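Local coordinates for protein mosquitocidal toxin (Bacillus sphaericus, PDB 2CB4) that probably acts as an ADP-ribosyltransferase, this chain being the catalytic domain of a larger mosquitocidal toxin of Bacillus sphaericus, at residues H57-T62 with H76-W81; N92-R97 with I122-T127; Y154-P159 with E190-T195; I208-I213 with K229-E234. The protein carries 1 engineered substitution. All coordinates share one frame; numbering follows the deposited sequence.

Contact 1: residues H57-T62 with H76-W81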
# COMPACT_ATOMS: atom_id res chain seq x y z
N HIS A 57 -21.91 40.22 -12.33
CA HIS A 57 -23.31 40.38 -12.61
C HIS A 57 -23.97 38.99 -12.73
O HIS A 57 -23.68 38.23 -13.66
CB HIS A 57 -23.52 41.21 -13.87
CG HIS A 57 -24.96 41.51 -14.15
ND1 HIS A 57 -25.80 40.62 -14.78
CD2 HIS A 57 -25.72 42.58 -13.84
CE1 HIS A 57 -27.02 41.13 -14.88
NE2 HIS A 57 -27.00 42.32 -14.30
N MSE A 58 -24.82 38.66 -11.75
CA MSE A 58 -25.55 37.40 -11.70
C MSE A 58 -26.75 37.46 -12.64
O MSE A 58 -27.37 38.49 -12.78
CB MSE A 58 -26.05 37.24 -10.28
CG MSE A 58 -24.97 37.17 -9.20
SE MSE A 58 -23.30 36.41 -9.76
CE MSE A 58 -22.28 36.73 -8.24
N ARG A 59 -27.09 36.36 -13.32
CA ARG A 59 -28.23 36.39 -14.23
C ARG A 59 -29.48 36.71 -13.43
O ARG A 59 -29.66 36.26 -12.29
CB ARG A 59 -28.51 35.02 -14.82
CG ARG A 59 -27.82 34.65 -16.05
CD ARG A 59 -27.84 33.14 -16.00
NE ARG A 59 -28.77 32.61 -16.95
CZ ARG A 59 -29.52 31.55 -16.75
NH1 ARG A 59 -29.49 30.89 -15.59
NH2 ARG A 59 -30.33 31.15 -17.72
N GLU A 60 -30.40 37.34 -14.14
CA GLU A 60 -31.67 37.73 -13.55
C GLU A 60 -32.88 36.98 -14.10
O GLU A 60 -32.93 36.58 -15.27
CB GLU A 60 -31.87 39.29 -13.66
CG GLU A 60 -31.06 40.13 -12.61
CD GLU A 60 -30.71 41.50 -13.14
OE1 GLU A 60 -31.44 42.00 -14.04
OE2 GLU A 60 -29.70 42.08 -12.68
N GLN A 61 -33.86 36.80 -13.24
CA GLN A 61 -35.11 36.14 -13.63
C GLN A 61 -34.88 34.70 -14.03
O GLN A 61 -35.51 34.20 -14.96
CB GLN A 61 -35.77 36.90 -14.78
CG GLN A 61 -36.29 38.27 -14.33
CD GLN A 61 -36.47 39.21 -15.49
OE1 GLN A 61 -35.84 39.03 -16.53
NE2 GLN A 61 -37.31 40.19 -15.30
N THR A 62 -33.96 34.05 -13.34
CA THR A 62 -33.70 32.66 -13.65
C THR A 62 -34.76 31.86 -12.92
O THR A 62 -35.04 30.71 -13.25
CB THR A 62 -32.26 32.23 -13.32
OG1 THR A 62 -32.03 32.24 -11.90
CG2 THR A 62 -31.28 33.08 -14.04
N HIS A 76 -33.77 32.31 -21.16
CA HIS A 76 -33.01 31.64 -20.10
C HIS A 76 -32.52 30.23 -20.45
O HIS A 76 -31.98 29.53 -19.61
CB HIS A 76 -33.81 31.64 -18.77
CG HIS A 76 -34.02 33.02 -18.24
ND1 HIS A 76 -35.11 33.78 -18.57
CD2 HIS A 76 -33.21 33.80 -17.48
CE1 HIS A 76 -34.99 34.97 -18.02
NE2 HIS A 76 -33.85 35.01 -17.35
N ARG A 77 -32.72 29.85 -21.71
CA ARG A 77 -32.33 28.56 -22.23
C ARG A 77 -30.81 28.51 -22.44
O ARG A 77 -30.23 29.32 -23.22
CB ARG A 77 -33.05 28.29 -23.54
CG ARG A 77 -32.82 26.90 -24.09
CD ARG A 77 -33.81 26.61 -25.19
NE ARG A 77 -33.63 25.29 -25.78
CZ ARG A 77 -33.03 25.07 -26.94
NH1 ARG A 77 -32.57 26.08 -27.66
NH2 ARG A 77 -32.91 23.82 -27.40
N LEU A 78 -30.18 27.59 -21.72
CA LEU A 78 -28.72 27.42 -21.79
C LEU A 78 -28.35 26.09 -22.46
O LEU A 78 -29.13 25.13 -22.48
CB LEU A 78 -28.11 27.48 -20.39
CG LEU A 78 -28.41 28.73 -19.57
CD1 LEU A 78 -27.94 28.52 -18.13
CD2 LEU A 78 -27.66 29.91 -20.22
N LEU A 79 -27.15 26.07 -23.03
CA LEU A 79 -26.66 24.89 -23.73
C LEU A 79 -25.26 24.55 -23.26
O LEU A 79 -24.47 25.42 -22.90
CB LEU A 79 -26.60 25.15 -25.25
CG LEU A 79 -27.87 25.62 -25.97
CD1 LEU A 79 -27.49 25.98 -27.41
CD2 LEU A 79 -28.95 24.52 -25.93
N ARG A 80 -24.95 23.26 -23.31
CA ARG A 80 -23.61 22.79 -22.97
C ARG A 80 -23.21 21.64 -23.88
O ARG A 80 -23.89 20.62 -23.94
CB ARG A 80 -23.45 22.38 -21.51
CG ARG A 80 -22.09 21.83 -21.28
CD ARG A 80 -21.69 21.75 -19.84
NE ARG A 80 -20.49 20.93 -19.74
CZ ARG A 80 -19.26 21.39 -19.53
NH1 ARG A 80 -19.02 22.67 -19.33
NH2 ARG A 80 -18.27 20.53 -19.49
N TRP A 81 -22.09 21.81 -24.58
CA TRP A 81 -21.53 20.80 -25.46
C TRP A 81 -20.67 19.92 -24.57
O TRP A 81 -19.81 20.42 -23.85
CB TRP A 81 -20.63 21.46 -26.50
CG TRP A 81 -21.42 22.25 -27.50
CD1 TRP A 81 -21.62 23.63 -27.52
CD2 TRP A 81 -22.08 21.74 -28.67
NE1 TRP A 81 -22.40 23.98 -28.60
CE2 TRP A 81 -22.71 22.85 -29.32
CE3 TRP A 81 -22.27 20.45 -29.19
CZ2 TRP A 81 -23.46 22.70 -30.50
CZ3 TRP A 81 -23.01 20.31 -30.38
CH2 TRP A 81 -23.58 21.43 -31.02
O HOH W 1 -31.88 28.90 -17.01
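The loop 57-62 comes closest to the run into strand 78-82 where Thr62 and His76 have their CA atoms 6.6 Å apart, too far for strand pairing, and side chains make the join. His76 points its ring at the loop, and NE2 donates to Glu60 O at 2.8 Å, with an N-H...O angle of 151°. Gln61 O sits over one ring face near the rim, 3.0 Å above the plane; ND1 is held by Asp73, so both ring nitrogens are engaged. Arg59 reaches in toward Leu78 and His76. Its chain turns at chi3 (108°), and the guanidinium meets Leu78 tip to tip, CD1 lying 3.4 Å off one face while Thr62 CG2 covers the opposite one. A water 2.8 Å from Arg59 NH2 is placed to bridge to His76 O, and NH1 is taken by the carbonyls of Ala158 and Gly160. Thr62 OG1 binds Gly160 N, tying the same loop to the chain at Gly160. The contact therefore pins an irregular loop to the run into the strand that carries Arg80, whose position is consistent with the strand-borne arginine of the R-S-E signature of ADP-ribosyltransferases.

Contact 2: residues N92-R97 with I122-T127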
# COMPACT_ATOMS: atom_id res chain seq x y z
N ASN A 92 -25.60 12.24 -12.89
CA ASN A 92 -24.73 13.04 -12.04
C ASN A 92 -24.77 14.56 -12.20
O ASN A 92 -24.26 15.26 -11.35
CB ASN A 92 -23.27 12.60 -12.30
CG ASN A 92 -23.02 11.16 -11.95
OD1 ASN A 92 -23.25 10.74 -10.82
ND2 ASN A 92 -22.59 10.38 -12.92
N GLY A 93 -25.29 15.03 -13.33
CA GLY A 93 -25.33 16.44 -13.65
C GLY A 93 -23.94 16.85 -14.14
O GLY A 93 -23.12 16.02 -14.55
N PHE A 94 -23.67 18.14 -14.09
CA PHE A 94 -22.35 18.64 -14.48
C PHE A 94 -21.58 18.98 -13.22
O PHE A 94 -21.82 20.01 -12.59
CB PHE A 94 -22.48 19.85 -15.39
CG PHE A 94 -23.06 19.52 -16.73
CD1 PHE A 94 -22.35 18.70 -17.62
CD2 PHE A 94 -24.32 20.00 -17.10
CE1 PHE A 94 -22.89 18.39 -18.88
CE2 PHE A 94 -24.86 19.68 -18.35
CZ PHE A 94 -24.14 18.88 -19.24
N ILE A 95 -20.67 18.09 -12.86
CA ILE A 95 -19.81 18.24 -11.69
C ILE A 95 -18.53 18.90 -12.19
O ILE A 95 -18.03 18.56 -13.27
CB ILE A 95 -19.53 16.85 -11.04
CG1 ILE A 95 -20.86 16.19 -10.62
CG2 ILE A 95 -18.56 16.96 -9.84
CD1 ILE A 95 -20.67 14.72 -10.13
N PRO A 96 -18.02 19.88 -11.45
CA PRO A 96 -16.82 20.60 -11.90
C PRO A 96 -15.54 19.75 -11.84
O PRO A 96 -15.49 18.73 -11.16
CB PRO A 96 -16.71 21.77 -10.89
CG PRO A 96 -17.97 21.81 -10.17
CD PRO A 96 -18.58 20.46 -10.21
N ARG A 97 -14.50 20.19 -12.55
CA ARG A 97 -13.23 19.48 -12.54
C ARG A 97 -12.60 19.43 -11.15
O ARG A 97 -11.93 18.46 -10.83
CB ARG A 97 -12.27 20.03 -13.58
CG ARG A 97 -12.78 19.74 -14.97
CD ARG A 97 -12.03 20.55 -16.00
NE ARG A 97 -10.67 20.08 -16.13
CZ ARG A 97 -9.67 20.80 -16.63
NH1 ARG A 97 -9.87 22.05 -17.07
NH2 ARG A 97 -8.47 20.27 -16.70
N ILE A 122 -13.79 25.08 -9.91
CA ILE A 122 -15.11 24.69 -9.43
C ILE A 122 -16.21 25.19 -10.38
O ILE A 122 -17.40 24.99 -10.12
CB ILE A 122 -15.39 25.30 -8.02
CG1 ILE A 122 -15.33 26.84 -8.06
CG2 ILE A 122 -14.44 24.73 -6.97
CD1 ILE A 122 -16.17 27.51 -6.93
N PHE A 123 -15.83 25.85 -11.47
CA PHE A 123 -16.80 26.39 -12.43
C PHE A 123 -17.17 25.45 -13.58
O PHE A 123 -16.33 24.73 -14.13
CB PHE A 123 -16.28 27.72 -13.06
CG PHE A 123 -15.79 28.73 -12.05
CD1 PHE A 123 -16.69 29.43 -11.25
CD2 PHE A 123 -14.42 28.98 -11.89
CE1 PHE A 123 -16.22 30.34 -10.29
CE2 PHE A 123 -13.95 29.88 -10.95
CZ PHE A 123 -14.85 30.56 -10.14
N VAL A 124 -18.44 25.54 -13.99
CA VAL A 124 -18.91 24.77 -15.14
C VAL A 124 -19.49 25.76 -16.13
O VAL A 124 -20.24 26.60 -15.77
CB VAL A 124 -19.97 23.68 -14.72
CG1 VAL A 124 -20.71 23.12 -15.94
CG2 VAL A 124 -19.30 22.59 -13.96
N SER A 125 -19.12 25.71 -17.37
CA SER A 125 -19.68 26.67 -18.30
C SER A 125 -20.90 26.19 -19.05
O SER A 125 -21.09 25.02 -19.28
CB SER A 125 -18.62 27.06 -19.36
OG SER A 125 -17.71 27.94 -18.75
N THR A 126 -21.66 27.15 -19.55
CA THR A 126 -22.80 26.90 -20.45
C THR A 126 -22.74 28.11 -21.41
O THR A 126 -22.05 29.07 -21.19
CB THR A 126 -24.15 26.78 -19.71
OG1 THR A 126 -24.41 28.03 -19.08
CG2 THR A 126 -24.07 25.65 -18.57
N THR A 127 -23.43 28.01 -22.53
CA THR A 127 -23.49 29.08 -23.50
C THR A 127 -24.99 29.29 -23.77
O THR A 127 -25.79 28.37 -23.67
CB THR A 127 -22.67 28.76 -24.81
OG1 THR A 127 -22.66 29.90 -25.67
CG2 THR A 127 -23.26 27.57 -25.58
O HOH W 2 -15.17 22.28 -14.51
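Val124 supplies most of the apolar side of this contact, turning its two methyls to different parts of the segment 92-97. Val124 CG1, anti to the backbone N (chi1 166°), meets Phe94 CB at 3.8 Å. Val124 CG2 instead lies mainly against the proline, 3.8 Å from Pro96 CA and 4.1 Å from Pro96 CG. Beyond CB the Phe94 side chain leads away from Val124, and its ring packs edge-to-face with Tyr154.

Carbon-to-oxygen contact comes next: Pro96 CG rests 3.2 Å from Ile122 O, beside the closest backbone approach, where the CA atoms of Pro96 and Ile122 are 5.1 Å apart.

Polar linkage runs through solvent. A water accepts from Arg97 N at 2.9 Å and is placed to donate to Phe123 O at 2.7 Å, and no hydrogen bond joins the two segments directly.

The strand runs on through Ser125-Thr126-Thr127, consistent with the serine motif of R-S-E ADP-ribosyltransferases; Ser125 OG is seen bonded to Gln180, the engineered residue. The chemistry of the contact itself is that of hydrophobic contact with one water-mediated polar link, which lays the loop after helix 86-92 on the start of strand 123-131 without making it a further strand.

Contact 3: residues Y154-P159 with E190-T195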
# COMPACT_ATOMS: atom_id res chain seq x y z
N TYR A 154 -26.38 19.52 -24.50
CA TYR A 154 -27.35 19.49 -23.43
C TYR A 154 -28.09 20.81 -23.31
O TYR A 154 -27.48 21.89 -23.47
CB TYR A 154 -26.67 19.15 -22.08
CG TYR A 154 -26.17 17.71 -22.02
CD1 TYR A 154 -27.00 16.69 -21.54
CD2 TYR A 154 -24.88 17.35 -22.49
CE1 TYR A 154 -26.58 15.37 -21.50
CE2 TYR A 154 -24.44 16.00 -22.45
CZ TYR A 154 -25.31 15.04 -21.96
OH TYR A 154 -24.94 13.74 -21.93
N GLU A 155 -29.39 20.71 -23.00
CA GLU A 155 -30.31 21.83 -22.81
C GLU A 155 -30.58 21.98 -21.31
O GLU A 155 -31.03 21.05 -20.64
CB GLU A 155 -31.62 21.60 -23.56
CG GLU A 155 -32.66 22.70 -23.36
CD GLU A 155 -34.03 22.26 -23.83
OE1 GLU A 155 -34.44 21.12 -23.52
OE2 GLU A 155 -34.68 23.04 -24.55
N ILE A 156 -30.28 23.16 -20.80
CA ILE A 156 -30.39 23.45 -19.38
C ILE A 156 -31.26 24.69 -19.04
O ILE A 156 -31.26 25.69 -19.77
CB ILE A 156 -28.92 23.74 -18.86
CG1 ILE A 156 -28.01 22.54 -19.15
CG2 ILE A 156 -28.89 24.19 -17.39
CD1 ILE A 156 -26.58 22.89 -19.39
N PHE A 157 -31.95 24.60 -17.90
CA PHE A 157 -32.76 25.70 -17.33
C PHE A 157 -32.46 25.56 -15.85
O PHE A 157 -32.90 24.64 -15.21
CB PHE A 157 -34.26 25.53 -17.57
CG PHE A 157 -34.66 25.67 -19.03
CD1 PHE A 157 -34.84 26.94 -19.59
CD2 PHE A 157 -34.82 24.54 -19.84
CE1 PHE A 157 -35.22 27.07 -20.92
CE2 PHE A 157 -35.19 24.68 -21.16
CZ PHE A 157 -35.40 25.95 -21.70
N ALA A 158 -31.63 26.46 -15.34
CA ALA A 158 -31.18 26.39 -13.97
C ALA A 158 -31.28 27.76 -13.30
O ALA A 158 -31.24 28.80 -13.96
CB ALA A 158 -29.66 25.93 -13.98
N PRO A 159 -31.33 27.75 -11.98
CA PRO A 159 -31.35 28.99 -11.24
C PRO A 159 -29.92 29.51 -11.18
O PRO A 159 -28.96 28.73 -11.05
CB PRO A 159 -31.77 28.54 -9.81
CG PRO A 159 -31.32 27.08 -9.72
CD PRO A 159 -31.60 26.57 -11.10
N GLU A 190 -31.33 17.61 -12.39
CA GLU A 190 -32.75 18.01 -12.50
C GLU A 190 -32.95 19.32 -13.29
O GLU A 190 -34.05 19.66 -13.65
CB GLU A 190 -33.45 18.03 -11.13
CG GLU A 190 -32.93 19.08 -10.14
CD GLU A 190 -31.86 18.55 -9.22
OE1 GLU A 190 -31.20 17.56 -9.59
OE2 GLU A 190 -31.67 19.15 -8.13
N PHE A 191 -31.86 20.02 -13.58
CA PHE A 191 -31.89 21.27 -14.36
C PHE A 191 -31.53 21.03 -15.84
O PHE A 191 -31.44 21.99 -16.63
CB PHE A 191 -30.93 22.28 -13.74
CG PHE A 191 -31.30 22.62 -12.33
CD1 PHE A 191 -32.60 23.08 -12.04
CD2 PHE A 191 -30.40 22.43 -11.29
CE1 PHE A 191 -32.97 23.35 -10.72
CE2 PHE A 191 -30.77 22.70 -9.98
CZ PHE A 191 -32.08 23.14 -9.69
N ILE A 192 -31.33 19.77 -16.21
CA ILE A 192 -30.97 19.39 -17.57
C ILE A 192 -32.18 18.72 -18.17
O ILE A 192 -32.59 17.63 -17.75
CB ILE A 192 -29.69 18.48 -17.62
CG1 ILE A 192 -28.63 19.01 -16.63
CG2 ILE A 192 -29.15 18.39 -19.04
CD1 ILE A 192 -27.37 18.14 -16.53
N ARG A 193 -32.80 19.42 -19.11
CA ARG A 193 -34.03 18.93 -19.70
C ARG A 193 -33.89 17.87 -20.78
O ARG A 193 -34.70 16.96 -20.87
CB ARG A 193 -34.87 20.11 -20.25
CG ARG A 193 -36.26 19.60 -20.72
CD ARG A 193 -37.26 20.71 -20.85
NE ARG A 193 -37.02 21.47 -22.07
CZ ARG A 193 -37.75 22.50 -22.47
NH1 ARG A 193 -38.78 22.89 -21.76
NH2 ARG A 193 -37.44 23.14 -23.59
N SER A 194 -32.90 18.03 -21.64
CA SER A 194 -32.73 17.10 -22.73
C SER A 194 -31.33 17.21 -23.30
O SER A 194 -30.53 18.04 -22.87
CB SER A 194 -33.75 17.46 -23.84
OG SER A 194 -33.47 18.75 -24.42
N THR A 195 -31.07 16.42 -24.32
CA THR A 195 -29.80 16.52 -25.03
C THR A 195 -29.95 15.97 -26.44
O THR A 195 -30.76 15.08 -26.69
CB THR A 195 -28.59 15.85 -24.27
OG1 THR A 195 -27.37 16.30 -24.87
CG2 THR A 195 -28.65 14.32 -24.34
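Strands 154-156 and 192-195 run antiparallel, their axes 156° apart, with Tyr154 opposite Thr195 and Ile156 opposite Ile192. One residue too many lies between those pairs on the second strand: Arg193 and Ser194 both face Glu155, a beta bulge in which Glu155 N donates to Ser194 O and Arg193 N to Glu155 O. Past it, Phe157 N donates to Phe191 O.

The bulge swings Arg193 toward Glu155, with CG anti to the backbone N (chi1 -173°) and the chain bent at chi3. The guanidinium grips the carboxylate side-on in a salt bridge, Arg193 NE to Glu155 OE1 at 3.0 Å and Arg193 NH2 to Glu155 OE2 at 2.9 Å, the two planes 65° apart. Ser194 OG donates to the same Glu155 OE1 at 2.7 Å from the opposite face of the carboxylate, and OE2 has a second charged partner in Arg77. Phe157 CE2 sits over the guanidinium centre, 3.5 Å above its plane. Thr195 lies over one face of the Tyr154 ring, its CB 3.7 Å from the centroid in a CH-pi contact; Pro159 CD does likewise over a face of Phe191, also at 3.7 Å.

Strand 150-156 has strand 78-82 as its other neighbour, while strand 192-199 passes the sheet on to 202-208. Helix 86-92 packs on the face bearing Tyr154 and Ile192, through Ile89, Phe90 and Pro86.

Contact 4: residues I208-I213 with K229-E234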
# COMPACT_ATOMS: atom_id res chain seq x y z
N ILE A 208 -34.70 12.84 -23.59
CA ILE A 208 -35.48 13.64 -22.67
C ILE A 208 -35.17 13.15 -21.26
O ILE A 208 -35.14 11.95 -21.02
CB ILE A 208 -37.00 13.45 -22.91
CG1 ILE A 208 -37.36 13.67 -24.40
CG2 ILE A 208 -37.80 14.38 -22.02
CD1 ILE A 208 -37.08 15.05 -24.86
N ASN A 209 -34.93 14.09 -20.34
CA ASN A 209 -34.67 13.75 -18.93
C ASN A 209 -36.04 13.84 -18.23
O ASN A 209 -36.54 14.93 -17.99
CB ASN A 209 -33.73 14.77 -18.30
CG ASN A 209 -33.42 14.46 -16.85
OD1 ASN A 209 -33.84 13.43 -16.32
ND2 ASN A 209 -32.65 15.32 -16.22
N PRO A 210 -36.66 12.69 -17.92
CA PRO A 210 -38.00 12.70 -17.27
C PRO A 210 -38.00 13.36 -15.89
O PRO A 210 -39.05 13.74 -15.38
CB PRO A 210 -38.34 11.21 -17.13
CG PRO A 210 -37.41 10.51 -18.07
CD PRO A 210 -36.14 11.33 -18.07
N ASN A 211 -36.82 13.45 -15.27
CA ASN A 211 -36.65 14.02 -13.94
C ASN A 211 -36.35 15.51 -13.96
O ASN A 211 -35.98 16.09 -12.95
CB ASN A 211 -35.53 13.29 -13.19
CG ASN A 211 -35.69 11.79 -13.25
OD1 ASN A 211 -36.78 11.27 -13.09
ND2 ASN A 211 -34.60 11.10 -13.47
N PHE A 212 -36.51 16.14 -15.12
CA PHE A 212 -36.29 17.57 -15.23
C PHE A 212 -37.27 18.26 -14.22
O PHE A 212 -38.42 17.87 -14.08
CB PHE A 212 -36.55 18.01 -16.67
CG PHE A 212 -36.46 19.51 -16.85
CD1 PHE A 212 -35.27 20.17 -16.57
CD2 PHE A 212 -37.58 20.25 -17.23
CE1 PHE A 212 -35.18 21.56 -16.70
CE2 PHE A 212 -37.48 21.64 -17.37
CZ PHE A 212 -36.29 22.29 -17.09
N ILE A 213 -36.76 19.27 -13.53
CA ILE A 213 -37.47 20.02 -12.51
C ILE A 213 -38.92 20.44 -12.86
O ILE A 213 -39.76 20.53 -11.97
CB ILE A 213 -36.61 21.22 -12.10
CG1 ILE A 213 -36.87 21.62 -10.64
CG2 ILE A 213 -36.81 22.36 -13.10
CD1 ILE A 213 -36.85 20.51 -9.69
N LYS A 229 -36.61 9.75 -30.45
CA LYS A 229 -36.74 10.52 -29.22
C LYS A 229 -36.87 9.51 -28.07
O LYS A 229 -37.77 8.68 -28.08
CB LYS A 229 -37.95 11.43 -29.26
CG LYS A 229 -38.14 12.24 -27.99
CD LYS A 229 -39.16 13.36 -28.20
CE LYS A 229 -38.63 14.47 -29.09
NZ LYS A 229 -39.53 15.69 -29.15
N VAL A 230 -35.94 9.55 -27.12
CA VAL A 230 -35.93 8.61 -26.02
C VAL A 230 -36.03 9.25 -24.63
O VAL A 230 -35.38 10.25 -24.36
CB VAL A 230 -34.64 7.72 -26.11
CG1 VAL A 230 -34.56 6.72 -24.97
CG2 VAL A 230 -34.60 6.99 -27.42
N PHE A 231 -36.85 8.65 -23.77
CA PHE A 231 -37.00 9.08 -22.37
C PHE A 231 -36.00 8.28 -21.60
O PHE A 231 -36.05 7.07 -21.54
CB PHE A 231 -38.43 8.86 -21.85
CG PHE A 231 -39.39 9.79 -22.47
CD1 PHE A 231 -39.77 10.95 -21.82
CD2 PHE A 231 -39.77 9.60 -23.80
CE1 PHE A 231 -40.61 11.86 -22.45
CE2 PHE A 231 -40.60 10.51 -24.45
CZ PHE A 231 -41.03 11.65 -23.76
N TRP A 232 -35.04 8.99 -21.03
CA TRP A 232 -33.97 8.37 -20.32
C TRP A 232 -34.33 7.73 -18.99
O TRP A 232 -35.25 8.17 -18.30
CB TRP A 232 -32.90 9.44 -20.10
CG TRP A 232 -31.67 8.95 -19.37
CD1 TRP A 232 -30.57 8.33 -19.92
CD2 TRP A 232 -31.42 9.03 -17.94
NE1 TRP A 232 -29.67 8.02 -18.93
CE2 TRP A 232 -30.16 8.43 -17.71
CE3 TRP A 232 -32.15 9.52 -16.84
CZ2 TRP A 232 -29.59 8.34 -16.43
CZ3 TRP A 232 -31.59 9.39 -15.56
CH2 TRP A 232 -30.32 8.82 -15.38
N HIS A 233 -33.54 6.73 -18.60
CA HIS A 233 -33.60 6.11 -17.26
C HIS A 233 -32.16 5.64 -16.99
O HIS A 233 -31.40 5.47 -17.95
CB HIS A 233 -34.65 4.98 -17.11
CG HIS A 233 -34.43 3.81 -18.03
ND1 HIS A 233 -33.44 2.87 -17.82
CD2 HIS A 233 -35.10 3.42 -19.15
CE1 HIS A 233 -33.48 1.97 -18.79
NE2 HIS A 233 -34.48 2.28 -19.60
N GLU A 234 -31.78 5.47 -15.73
CA GLU A 234 -30.42 5.03 -15.37
C GLU A 234 -30.04 3.81 -16.21
O GLU A 234 -30.86 2.90 -16.42
CB GLU A 234 -30.39 4.53 -13.93
CG GLU A 234 -29.98 5.50 -12.86
CD GLU A 234 -29.58 4.79 -11.55
OE1 GLU A 234 -30.48 4.51 -10.70
OE2 GLU A 234 -28.37 4.48 -11.40
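Ile208 N donates to Val230 O at 2.8 Å, a nearly straight bond (167°), and Ile208 O in turn accepts from Trp232 N at 3.0 Å. Ile208 thus bonds to the residues before and after Phe231, the pattern of a parallel bridge. The Ile208 and Phe231 side chains lie side by side, pointing the same way: Ile208 CB stands over one ring face, 4.2 Å from the centroid, and Ile208 CG2, anti to the backbone N, comes within 3.8 Å of Phe231 CE1. Farther back, Ile208 CG1 touches Lys229 CG.

Here strand 202-208 pairs with the short strand 229-231, the one parallel pairing in an otherwise antiparallel mixed sheet, and directly afterwards the first strand breaks off into a type I turn from Asn209 to Phe212. An Asx turn overlaps it, since Asn209 OD1 accepts from Asn211 N at 3.2 Å, the donor standing above the carbonyl plane; Asn209 ND2 binds Ile192 O.

Pro210, within the turn, faces the second segment, with CG 3.2 Å from Trp232 O and near the edge of the Phe231 ring. Asn211 ND2 approaches the indole edge at Trp232 CZ3 (4.0 Å), amide and ring planes 85° apart, while its OD1 bonds to His144 of the second subunit. Trp232 NE1 is taken by Asn87, and the indole meets Phe90 of helix 86-92 edge-to-face.

How the contacts relate
The four contacts follow one another along the chain, each closing before the next opens, and all reach the same mixed sheet. Contacts 1, 2 and 3 form a tight cluster, their centres 10 to 13 Å apart: strand 78-82 lies between 123-131 and 150-156, so Leu79 bonds to Thr127 and Arg80 O to Tyr154 N, while Phe94 of contact 2 packs on Ile156 and Ile192. Contact 4 sits farther out, its centre 18 Å from that of the chain, joined to contact 3 through Glu190 O and Ile213 N; from contacts 1 and 2 it stands apart, about 21 and 19 Å between centres. The sheet thus links the probable catalytic centre to a margin that meets a second subunit.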